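Local coordinates for glycerophosphodiester phosphodiesterase (Thermotoga maritima, PDB 1O1Z), which belongs to the glycerophosphodiester phosphodiesterase family and is built on a TIM-barrel type of fold, with a sodium ion bound in this model, at residues L136-D140 with E141-G145; V164-V167 with E168-P172; V188-L191 with R192-K196. All coordinates share one frame; numbering follows the deposited sequence.

Contact 1 (L136-D140 with E141-G145); sequences LDLLD and EKFKG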
ATOM      1  N   LEU A 136      -3.218  -8.925  10.112  1.00 10.86           N
ATOM      2  CA  LEU A 136      -1.851  -9.334  10.360  1.00  9.44           C
ATOM      3  C   LEU A 136      -1.726 -10.866  10.322  1.00  8.40           C
ATOM      4  O   LEU A 136      -0.726 -11.394   9.844  1.00  8.93           O
ATOM      5  CB  LEU A 136      -1.347  -8.762  11.686  1.00 10.02           C
ATOM      6  CG  LEU A 136      -1.541  -7.246  11.809  1.00 11.30           C
ATOM      7  CD1 LEU A 136      -0.836  -6.819  13.091  1.00 15.89           C
ATOM      8  CD2 LEU A 136      -1.035  -6.481  10.623  1.00 12.47           C
ATOM      9  N   ASP A 137      -2.740 -11.571  10.808  1.00  8.10           N
ATOM     10  CA  ASP A 137      -2.714 -13.037  10.778  1.00  8.68           C
ATOM     11  C   ASP A 137      -2.658 -13.543   9.345  1.00  9.81           C
ATOM     12  O   ASP A 137      -2.000 -14.534   9.064  1.00  8.74           O
ATOM     13  CB  ASP A 137      -3.910 -13.665  11.457  1.00  8.99           C
ATOM     14  CG  ASP A 137      -3.981 -13.423  12.948  1.00 15.44           C
ATOM     15  OD1 ASP A 137      -3.031 -12.885  13.576  1.00 15.26           O
ATOM     16  OD2 ASP A 137      -5.000 -13.799  13.585  1.00 14.03           O
ATOM     17  N   LEU A 138      -3.385 -12.910   8.439  1.00  7.06           N
ATOM     18  CA  LEU A 138      -3.387 -13.325   7.035  1.00  7.03           C
ATOM     19  C   LEU A 138      -1.971 -13.299   6.477  1.00  9.14           C
ATOM     20  O   LEU A 138      -1.534 -14.238   5.804  1.00  9.84           O
ATOM     21  CB  LEU A 138      -4.300 -12.425   6.213  1.00  8.59           C
ATOM     22  CG  LEU A 138      -4.194 -12.575   4.694  1.00 10.90           C
ATOM     23  CD1 LEU A 138      -4.649 -13.958   4.286  1.00 11.77           C
ATOM     24  CD2 LEU A 138      -4.995 -11.474   4.020  1.00 14.61           C
ATOM     25  N   LEU A 139      -1.256 -12.221   6.779  1.00  7.47           N
ATOM     26  CA  LEU A 139       0.112 -12.074   6.259  1.00  7.45           C
ATOM     27  C   LEU A 139       0.993 -13.166   6.842  1.00  9.10           C
ATOM     28  O   LEU A 139       1.740 -13.832   6.119  1.00  9.31           O
ATOM     29  CB  LEU A 139       0.669 -10.689   6.582  1.00  8.61           C
ATOM     30  CG  LEU A 139      -0.102  -9.545   5.908  1.00  8.34           C
ATOM     31  CD1 LEU A 139       0.379  -8.194   6.456  1.00 10.60           C
ATOM     32  CD2 LEU A 139       0.021  -9.605   4.401  1.00 10.49           C
ATOM     33  N   ASP A 140       0.918 -13.352   8.153  1.00  7.98           N
ATOM     34  CA  ASP A 140       1.770 -14.352   8.807  1.00  7.00           C
ATOM     35  C   ASP A 140       1.464 -15.775   8.354  1.00  8.47           C
ATOM     36  O   ASP A 140       2.366 -16.623   8.346  1.00 11.75           O
ATOM     37  CB  ASP A 140       1.649 -14.295  10.310  1.00  8.26           C
ATOM     38  CG  ASP A 140       2.144 -13.004  10.916  1.00  7.89           C
ATOM     39  OD1 ASP A 140       2.987 -12.306  10.329  1.00  9.07           O
ATOM     40  OD2 ASP A 140       1.777 -12.694  12.071  1.00 12.12           O
ATOM     41  N   GLU A 141       0.196 -16.060   8.028  1.00  8.27           N
ATOM     42  CA  GLU A 141      -0.205 -17.392   7.623  1.00  8.34           C
ATOM     43  C   GLU A 141       0.064 -17.710   6.162  1.00 10.37           C
ATOM     44  O   GLU A 141       0.416 -18.850   5.828  1.00 12.45           O
ATOM     45  CB  GLU A 141      -1.696 -17.583   7.932  1.00  8.65           C
ATOM     46  CG  GLU A 141      -1.996 -17.598   9.411  1.00  9.98           C
ATOM     47  CD  GLU A 141      -3.467 -17.404   9.750  1.00 11.80           C
ATOM     48  OE1 GLU A 141      -4.308 -17.503   8.822  1.00 14.23           O
ATOM     49  OE2 GLU A 141      -3.788 -17.164  10.942  1.00 11.48           O
ATOM     50  N   LYS A 142      -0.141 -16.739   5.284  1.00  9.12           N
ATOM     51  CA  LYS A 142      -0.146 -17.012   3.837  1.00 10.17           C
ATOM     52  C   LYS A 142       0.960 -16.339   3.058  1.00 11.53           C
ATOM     53  O   LYS A 142       1.208 -16.722   1.900  1.00 12.86           O
ATOM     54  CB  LYS A 142      -1.492 -16.616   3.218  1.00 12.47           C
ATOM     55  CG  LYS A 142      -2.628 -17.515   3.655  1.00 18.11           C
ATOM     56  CD  LYS A 142      -3.914 -17.270   2.868  1.00 25.63           C
ATOM     57  CE  LYS A 142      -3.891 -17.905   1.509  1.00 33.95           C
ATOM     58  NZ  LYS A 142      -4.307 -19.342   1.566  1.00 30.27           N
ATOM     59  N   PHE A 143       1.642 -15.358   3.649  1.00  8.89           N
ATOM     60  CA  PHE A 143       2.615 -14.543   2.897  1.00  9.72           C
ATOM     61  C   PHE A 143       4.063 -14.787   3.307  1.00 10.36           C
ATOM     62  O   PHE A 143       4.950 -14.034   2.933  1.00 10.57           O
ATOM     63  CB  PHE A 143       2.208 -13.071   2.969  1.00  7.56           C
ATOM     64  CG  PHE A 143       0.996 -12.745   2.124  1.00  8.24           C
ATOM     65  CD1 PHE A 143      -0.281 -13.061   2.561  1.00 10.77           C
ATOM     66  CD2 PHE A 143       1.141 -12.171   0.872  1.00 12.03           C
ATOM     67  CE1 PHE A 143      -1.378 -12.800   1.768  1.00 10.33           C
ATOM     68  CE2 PHE A 143       0.034 -11.914   0.070  1.00 14.46           C
ATOM     69  CZ  PHE A 143      -1.229 -12.205   0.526  1.00 12.15           C
ATOM     70  N   LYS A 144       4.323 -15.853   4.058  1.00  9.85           N
ATOM     71  CA  LYS A 144       5.705 -16.189   4.330  1.00 11.32           C
ATOM     72  C   LYS A 144       6.447 -16.416   3.025  1.00 11.64           C
ATOM     73  O   LYS A 144       5.900 -16.960   2.073  1.00 13.99           O
ATOM     74  CB  LYS A 144       5.839 -17.398   5.235  1.00 12.59           C
ATOM     75  CG  LYS A 144       5.311 -17.233   6.658  1.00 13.77           C
ATOM     76  CD  LYS A 144       5.971 -16.054   7.337  1.00 16.97           C
ATOM     77  CE  LYS A 144       5.776 -16.002   8.817  1.00 24.32           C
ATOM     78  NZ  LYS A 144       6.555 -14.830   9.296  1.00 21.62           N
ATOM     79  N   GLY A 145       7.702 -15.994   3.005  1.00 12.06           N
ATOM     80  CA  GLY A 145       8.488 -16.070   1.780  1.00 13.86           C
ATOM     81  C   GLY A 145       8.250 -14.975   0.753  1.00 13.83           C
ATOM     82  O   GLY A 145       8.749 -15.041  -0.377  1.00 14.92           O
TER
HETATM   83  O   HOH W   1      -5.823 -16.468  12.527  1.00 13.96           O

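Contact 2 (V164-V167 with E168-P172); sequences VERV and EKERP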
ATOM      1  N   VAL A 164       5.396  -5.906  19.684  1.00 10.55           N
ATOM      2  CA  VAL A 164       6.837  -6.127  19.653  1.00 10.63           C
ATOM      3  C   VAL A 164       7.162  -7.619  19.566  1.00  9.85           C
ATOM      4  O   VAL A 164       8.016  -8.031  18.795  1.00 11.21           O
ATOM      5  CB  VAL A 164       7.514  -5.474  20.877  1.00 11.99           C
ATOM      6  CG1 VAL A 164       8.985  -5.888  20.990  1.00 15.31           C
ATOM      7  CG2 VAL A 164       7.353  -3.949  20.824  1.00 14.28           C
ATOM      8  N   GLU A 165       6.443  -8.445  20.332  1.00 10.27           N
ATOM      9  CA  GLU A 165       6.635  -9.888  20.317  1.00 12.20           C
ATOM     10  C   GLU A 165       6.352 -10.446  18.913  1.00 10.12           C
ATOM     11  O   GLU A 165       7.093 -11.256  18.400  1.00 12.35           O
ATOM     12  CB  GLU A 165       5.723 -10.552  21.349  1.00 16.00           C
ATOM     13  CG  GLU A 165       6.101 -10.296  22.797  1.00 26.16           C
ATOM     14  CD  GLU A 165       5.041 -10.769  23.796  1.00 33.78           C
ATOM     15  OE1 GLU A 165       3.999 -11.327  23.373  1.00 36.94           O
ATOM     16  OE2 GLU A 165       5.257 -10.581  25.013  1.00 40.81           O
ATOM     17  N   ARG A 166       5.273  -9.967  18.293  1.00  9.19           N
ATOM     18  CA  ARG A 166       4.887 -10.435  16.969  1.00  9.73           C
ATOM     19  C   ARG A 166       5.921 -10.098  15.911  1.00 10.28           C
ATOM     20  O   ARG A 166       6.268 -10.905  15.082  1.00 10.23           O
ATOM     21  CB  ARG A 166       3.561  -9.806  16.586  1.00 11.50           C
ATOM     22  CG  ARG A 166       2.980 -10.358  15.333  1.00 12.59           C
ATOM     23  CD  ARG A 166       1.639  -9.718  15.011  1.00 21.10           C
ATOM     24  NE  ARG A 166       0.986 -10.599  14.096  1.00 23.19           N
ATOM     25  CZ  ARG A 166      -0.229 -11.110  14.208  1.00 16.36           C
ATOM     26  NH1 ARG A 166      -1.119 -10.807  15.171  1.00 18.99           N
ATOM     27  NH2 ARG A 166      -0.566 -11.939  13.286  1.00 14.51           N
ATOM     28  N   VAL A 167       6.399  -8.866  15.938  1.00  9.02           N
ATOM     29  CA  VAL A 167       7.356  -8.404  14.948  1.00  8.26           C
ATOM     30  C   VAL A 167       8.669  -9.190  15.094  1.00  8.53           C
ATOM     31  O   VAL A 167       9.258  -9.598  14.097  1.00 10.75           O
ATOM     32  CB  VAL A 167       7.575  -6.885  15.068  1.00  9.90           C
ATOM     33  CG1 VAL A 167       8.718  -6.415  14.171  1.00 11.50           C
ATOM     34  CG2 VAL A 167       6.312  -6.164  14.694  1.00 10.62           C
ATOM     35  N   GLU A 168       9.118  -9.409  16.325  1.00 10.47           N
ATOM     36  CA  GLU A 168      10.304 -10.251  16.579  1.00 11.30           C
ATOM     37  C   GLU A 168      10.144 -11.677  16.070  1.00 11.75           C
ATOM     38  O   GLU A 168      11.040 -12.246  15.425  1.00 14.03           O
ATOM     39  CB  GLU A 168      10.607 -10.266  18.082  1.00 14.49           C
ATOM     40  CG  GLU A 168      11.122  -8.944  18.624  1.00 28.87           C
ATOM     41  CD  GLU A 168      12.638  -8.817  18.573  1.00 41.39           C
ATOM     42  OE1 GLU A 168      13.154  -7.738  18.933  1.00 49.03           O
ATOM     43  OE2 GLU A 168      13.316  -9.793  18.186  1.00 53.69           O
ATOM     44  N   LYS A 169       8.969 -12.247  16.317  1.00  9.84           N
ATOM     45  CA  LYS A 169       8.703 -13.636  16.010  1.00 10.44           C
ATOM     46  C   LYS A 169       8.555 -13.876  14.504  1.00 11.62           C
ATOM     47  O   LYS A 169       9.001 -14.889  13.981  1.00 13.16           O
ATOM     48  CB  LYS A 169       7.440 -14.090  16.776  1.00 12.37           C
ATOM     49  CG  LYS A 169       6.831 -15.348  16.298  1.00 20.14           C
ATOM     50  CD  LYS A 169       5.718 -15.795  17.230  1.00 28.20           C
ATOM     51  CE  LYS A 169       5.486 -17.266  17.014  1.00 37.76           C
ATOM     52  NZ  LYS A 169       5.037 -17.495  15.602  1.00 34.37           N
ATOM     53  N   GLU A 170       7.898 -12.945  13.822  1.00  9.93           N
ATOM     54  CA  GLU A 170       7.476 -13.125  12.431  1.00 10.83           C
ATOM     55  C   GLU A 170       8.332 -12.425  11.404  1.00 10.43           C
ATOM     56  O   GLU A 170       8.328 -12.810  10.235  1.00 12.44           O
ATOM     57  CB  GLU A 170       6.040 -12.656  12.249  1.00 11.00           C
ATOM     58  CG  GLU A 170       5.028 -13.418  13.081  1.00 10.62           C
ATOM     59  CD  GLU A 170       4.846 -14.898  12.738  1.00 13.43           C
ATOM     60  OE1 GLU A 170       5.388 -15.364  11.711  1.00 20.01           O
ATOM     61  OE2 GLU A 170       4.196 -15.585  13.552  1.00 17.14           O
ATOM     62  N   ARG A 171       9.087 -11.414  11.830  1.00  9.33           N
ATOM     63  CA  ARG A 171       9.999 -10.687  10.956  1.00 10.22           C
ATOM     64  C   ARG A 171       9.343 -10.215   9.665  1.00 11.20           C
ATOM     65  O   ARG A 171       9.756 -10.601   8.556  1.00  9.97           O
ATOM     66  CB  ARG A 171      11.235 -11.547  10.660  0.50 11.77           C
ATOM     67  CG  ARG A 171      11.833 -12.253  11.899  0.50 11.12           C
ATOM     68  CD  ARG A 171      11.315 -13.689  12.137  0.50 14.02           C
ATOM     69  NE  ARG A 171      11.525 -14.543  10.963  0.50 14.53           N
ATOM     70  CZ  ARG A 171      10.815 -15.613  10.641  0.50 14.96           C
ATOM     71  NH1 ARG A 171      11.144 -16.284   9.541  0.50 20.82           N
ATOM     72  NH2 ARG A 171       9.790 -16.032  11.382  0.50  9.68           N
ATOM     73  N   PRO A 172       8.350  -9.338   9.774  1.00 10.37           N
ATOM     74  CA  PRO A 172       7.841  -8.677   8.570  1.00 10.30           C
ATOM     75  C   PRO A 172       8.959  -7.876   7.928  1.00  9.50           C
ATOM     76  O   PRO A 172       9.868  -7.360   8.589  1.00  9.64           O
ATOM     77  CB  PRO A 172       6.748  -7.741   9.104  1.00  8.81           C
ATOM     78  CG  PRO A 172       7.207  -7.434  10.493  1.00  9.71           C
ATOM     79  CD  PRO A 172       7.766  -8.758  11.000  1.00 10.30           C
TER

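Contact 3 (V188-L191 with R192-K196); sequences VEVL and RSFRK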
ATOM      1  N   VAL A 188       8.062   6.193  19.104  1.00  9.44           N
ATOM      2  CA  VAL A 188       9.274   6.512  18.360  1.00  9.43           C
ATOM      3  C   VAL A 188      10.407   5.553  18.742  1.00  8.77           C
ATOM      4  O   VAL A 188      11.083   5.005  17.871  1.00  9.41           O
ATOM      5  CB  VAL A 188       9.722   7.961  18.615  1.00 12.22           C
ATOM      6  CG1 VAL A 188      11.113   8.229  18.003  1.00 14.30           C
ATOM      7  CG2 VAL A 188       8.698   8.958  18.085  1.00 15.14           C
ATOM      8  N   GLU A 189      10.560   5.309  20.043  1.00  7.42           N
ATOM      9  CA  GLU A 189      11.591   4.409  20.527  1.00  6.96           C
ATOM     10  C   GLU A 189      11.407   2.983  20.015  1.00  7.15           C
ATOM     11  O   GLU A 189      12.355   2.324  19.588  1.00  8.94           O
ATOM     12  CB  GLU A 189      11.598   4.393  22.048  1.00  8.39           C
ATOM     13  CG  GLU A 189      12.699   3.523  22.626  1.00 10.57           C
ATOM     14  CD  GLU A 189      12.797   3.577  24.130  1.00 17.88           C
ATOM     15  OE1 GLU A 189      12.029   4.324  24.770  1.00 17.85           O
ATOM     16  OE2 GLU A 189      13.678   2.858  24.666  1.00 20.93           O
ATOM     17  N   VAL A 190      10.173   2.491  20.067  1.00  8.18           N
ATOM     18  CA  VAL A 190       9.855   1.160  19.577  1.00  7.67           C
ATOM     19  C   VAL A 190      10.181   1.031  18.082  1.00  8.58           C
ATOM     20  O   VAL A 190      10.797   0.075  17.650  1.00 10.67           O
ATOM     21  CB  VAL A 190       8.367   0.825  19.860  1.00 10.52           C
ATOM     22  CG1 VAL A 190       7.941  -0.473  19.140  1.00 12.13           C
ATOM     23  CG2 VAL A 190       8.113   0.720  21.354  1.00 12.57           C
ATOM     24  N   LEU A 191       9.788   2.019  17.298  1.00  8.58           N
ATOM     25  CA  LEU A 191      10.037   1.965  15.868  1.00 10.00           C
ATOM     26  C   LEU A 191      11.532   2.024  15.573  1.00  9.31           C
ATOM     27  O   LEU A 191      12.018   1.351  14.664  1.00 10.90           O
ATOM     28  CB  LEU A 191       9.291   3.094  15.151  1.00 11.89           C
ATOM     29  CG  LEU A 191       7.765   2.919  15.233  1.00 11.26           C
ATOM     30  CD1 LEU A 191       7.079   4.186  14.724  1.00 20.04           C
ATOM     31  CD2 LEU A 191       7.312   1.682  14.472  1.00 15.51           C
ATOM     32  N   ARG A 192      12.274   2.818  16.339  1.00  8.62           N
ATOM     33  CA  ARG A 192      13.731   2.843  16.173  1.00 10.34           C
ATOM     34  C   ARG A 192      14.338   1.472  16.414  1.00 11.54           C
ATOM     35  O   ARG A 192      15.283   1.084  15.742  1.00 11.28           O
ATOM     36  CB  ARG A 192      14.383   3.863  17.104  1.00 11.04           C
ATOM     37  CG  ARG A 192      14.165   5.281  16.708  1.00 13.43           C
ATOM     38  CD  ARG A 192      14.709   6.247  17.719  1.00 16.36           C
ATOM     39  NE  ARG A 192      14.581   7.614  17.263  1.00 15.10           N
ATOM     40  CZ  ARG A 192      14.871   8.659  18.016  1.00 19.13           C
ATOM     41  NH1 ARG A 192      15.315   8.480  19.262  1.00 19.06           N
ATOM     42  NH2 ARG A 192      14.727   9.880  17.518  1.00 19.08           N
ATOM     43  N   SER A 193      13.822   0.751  17.402  1.00 10.53           N
ATOM     44  CA  SER A 193      14.340  -0.584  17.729  1.00 12.19           C
ATOM     45  C   SER A 193      14.098  -1.536  16.570  1.00 13.60           C
ATOM     46  O   SER A 193      14.984  -2.330  16.227  1.00 14.48           O
ATOM     47  CB  SER A 193      13.719  -1.149  19.030  0.65 13.09           C
ATOM     48  OG  SER A 193      12.402  -1.674  18.848  0.65 14.38           O
ATOM     49  N   PHE A 194      12.923  -1.428  15.959  1.00 12.82           N
ATOM     50  CA  PHE A 194      12.574  -2.268  14.808  1.00 13.13           C
ATOM     51  C   PHE A 194      13.538  -1.956  13.624  1.00  9.82           C
ATOM     52  O   PHE A 194      14.040  -2.847  12.940  1.00 12.76           O
ATOM     53  CB  PHE A 194      11.124  -1.996  14.376  1.00 12.76           C
ATOM     54  CG  PHE A 194      10.036  -2.500  15.341  1.00 14.58           C
ATOM     55  CD1 PHE A 194      10.248  -3.583  16.167  1.00 15.91           C
ATOM     56  CD2 PHE A 194       8.793  -1.879  15.358  1.00 19.32           C
ATOM     57  CE1 PHE A 194       9.232  -4.053  17.030  1.00 14.41           C
ATOM     58  CE2 PHE A 194       7.767  -2.338  16.191  1.00 16.18           C
ATOM     59  CZ  PHE A 194       7.995  -3.429  17.031  1.00 18.31           C
ATOM     60  N   ARG A 195      13.771  -0.676  13.379  1.00 10.02           N
ATOM     61  CA  ARG A 195      14.595  -0.251  12.255  1.00 10.05           C
ATOM     62  C   ARG A 195      16.041  -0.718  12.427  1.00 12.88           C
ATOM     63  O   ARG A 195      16.692  -1.101  11.448  1.00 13.29           O
ATOM     64  CB  ARG A 195      14.535   1.258  12.141  1.00 11.86           C
ATOM     65  CG  ARG A 195      14.876   1.795  10.839  1.00 18.17           C
ATOM     66  CD  ARG A 195      14.265   3.167  10.657  1.00 18.23           C
ATOM     67  NE  ARG A 195      14.703   3.721   9.413  1.00 20.06           N
ATOM     68  CZ  ARG A 195      15.300   4.894   9.291  1.00 20.16           C
ATOM     69  NH1 ARG A 195      15.574   5.654  10.355  1.00 17.38           N
ATOM     70  NH2 ARG A 195      15.617   5.325   8.079  1.00 22.69           N
ATOM     71  N   LYS A 196      16.518  -0.715  13.666  1.00 13.32           N
ATOM     72  CA  LYS A 196      17.875  -1.167  13.984  1.00 17.78           C
ATOM     73  C   LYS A 196      18.060  -2.644  13.616  1.00 19.98           C
ATOM     74  O   LYS A 196      19.162  -3.065  13.237  1.00 21.84           O
ATOM     75  CB  LYS A 196      18.173  -0.928  15.475  1.00 19.61           C
ATOM     76  CG  LYS A 196      19.594  -1.244  15.902  1.00 30.35           C
ATOM     77  CD  LYS A 196      19.836  -0.846  17.361  1.00 36.34           C
TER

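Contact 1 (L136-D140 with E141-G145)
Near the C-terminal end of helix 136-142, L139 brings a methyl group against the ring of F143, the first residue to leave the helical conformation. L139 CD2 lies 4.2 Å from the F143 ring centroid and 23° off the ring normal, a CH-pi contact displaced toward the rim. The same two residues are joined through the backbone, where F143 N donates to L139 O over 2.9 Å. CG of F143 stands anti to its own carbonyl carbon (chi1 -73°), and this turns the ring back along the preceding turn. There the ring meets L138: F143 CE1 is 4.1 Å from L138 CG, while L138 O sits at the ring edge, in plane, 3.7 Å from CD1 of F143.

The helix links strands 129-133 and 148-151 in a beta-alpha-beta unit of the barrel, and this apolar face is turned inward. Phenylalanine and leucine suit it: F143 also packs on F131, on Y148 and on A116 and L120 of helix 116-123, L138 on A116, and L139 on Y148 and Y150.

The outer face carries charge. Carboxylates of D137 and E141, one turn apart, share a water that donates to D137 OD2 at 3.0 Å and to E141 OE2 at 2.7 Å, which probably softens their mutual repulsion. Their other oxygens form salt bridges, D137 OD1 with R166 and E141 OE1 with R113.

K144 uses its long chain differently: its CG rests 3.4 Å from D140 O, but its NZ stays 4.5 Å from D140 OD1, beyond a salt bridge. NZ forms a salt bridge with E170 and a hydrogen bond with Y148 OH; D140 OD2 salt-bridges R166, and OD1 hydrogen-bonds Y150 OH. K142 methylenes lie against L138 CD1 before the chain bends and carries NZ to D117.

Contact 2 (V164-V167 with E168-P172)
V167 and P172 meet where helix 160-170 ends, in the beta-alpha-beta unit that connects strands 148-151 and 174-178 of the barrel. The backbone bonds come first. E168 N reaches V164 O over 3.0 Å in a nearly straight bond (169°), and more bent bonds from K169 N to E165 O and from E170 N to R166 O carry the helix to its last turn. R171 N still donates to V167 O at 2.9 Å, although R171 has a positive phi that breaks the helical path. Proline suits the next position: it has no N-H to continue the ladder, and its CD packs 3.5 Å from that same V167 O.

V167 and P172 form the one apolar side-chain pair across these segments. CG1 of V167, anti to the backbone N (chi1 172°), is the branch that touches, 4.1 Å from P172 CD, the two side chains crossing at about a right angle. Both residues are buried, V167 also packing on I199 and P172 on Y148 and Y150.

Charged side chains occupy the more exposed flanks, and the CG atoms of E168 and E170 lie near V164 O and R166 O. E168 CG is 3.2 Å from V164 O, and the bend at its chi2 takes the carboxylate round to K197. CG of R166 lies 4.3 Å from CG of E170, yet the ends part company, R166 toward D137 and D140, E170 OE1 toward K144. The other oxygen, E170 OE2, forms a salt bridge with K169 NZ at 2.9 Å, the ammonium approaching from above the carboxylate plane, 46° out of it.

Contact 3 (V188-L191 with R192-K196)
The ring of F194 takes a carbonyl oxygen over one face and a methyl at its edge: V190 O sits 3.5 Å above the ring plane, toward the rim, while L191 CD2 lies near that plane, 4.0 Å from F194 CD2. V190 also runs alongside the phenylalanine, pointing the same way, and its CG1 comes to 3.5 Å from CE2 of F194. The second flat group, the guanidinium of R192, receives V188 CG1 on one face, the methyl being 3.6 Å from R192 NE. CG1 of V188 is anti to the backbone N (chi1 171°), and R192 stretches past it with an extended chain; arginine suits the place because the guanidinium can lie with its flat face, which carries no N-H, against the methyl while NE forms a salt bridge with E218.

Helix 185-196, to which all this belongs, joins strands 174-178 and 200-204 in a beta-alpha-beta unit of the barrel. L191 and F194 pack against strand 174-178, on V177 and L175, and F194 also meets I199; V190 packs on I160 and V164 of helix 160-170. R195, whose N donates to L191 O, sends its guanidinium to D220 and to the carbonyl of R217.

V190 O is gripped twice. F194 N donates to it at 3.1 Å, and so does S193 OG at 2.7 Å in the modelled one of two serine conformers. In that conformer OG stands between its own N and carbonyl carbon (chi1 79°), turned back toward the preceding turn. Engaged by two donors there, V190 O probably repels the ring's pi cloud less than a carbonyl without partners would.

Along the chain the three contacts follow in series, none nested in or crossing another, and each is local to one helix, spanning about one helical turn and closing no loop. Contact 1 lies on helix 136-142, contact 2 on helix 160-170 and contact 3 on helix 185-196, the connecting helices of successive beta-alpha-beta units in the barrel. Contacts 1 and 2 have centres about 12 Å apart and are tied mainly by charge across their helices. Contacts 2 and 3, about 13 Å apart between centres, meet through hydrocarbon instead, with V167 CG1 3.7 Å from F194 CE1 and V164 against V190. Contacts 1 and 3 do not touch: 160-170 stands between them.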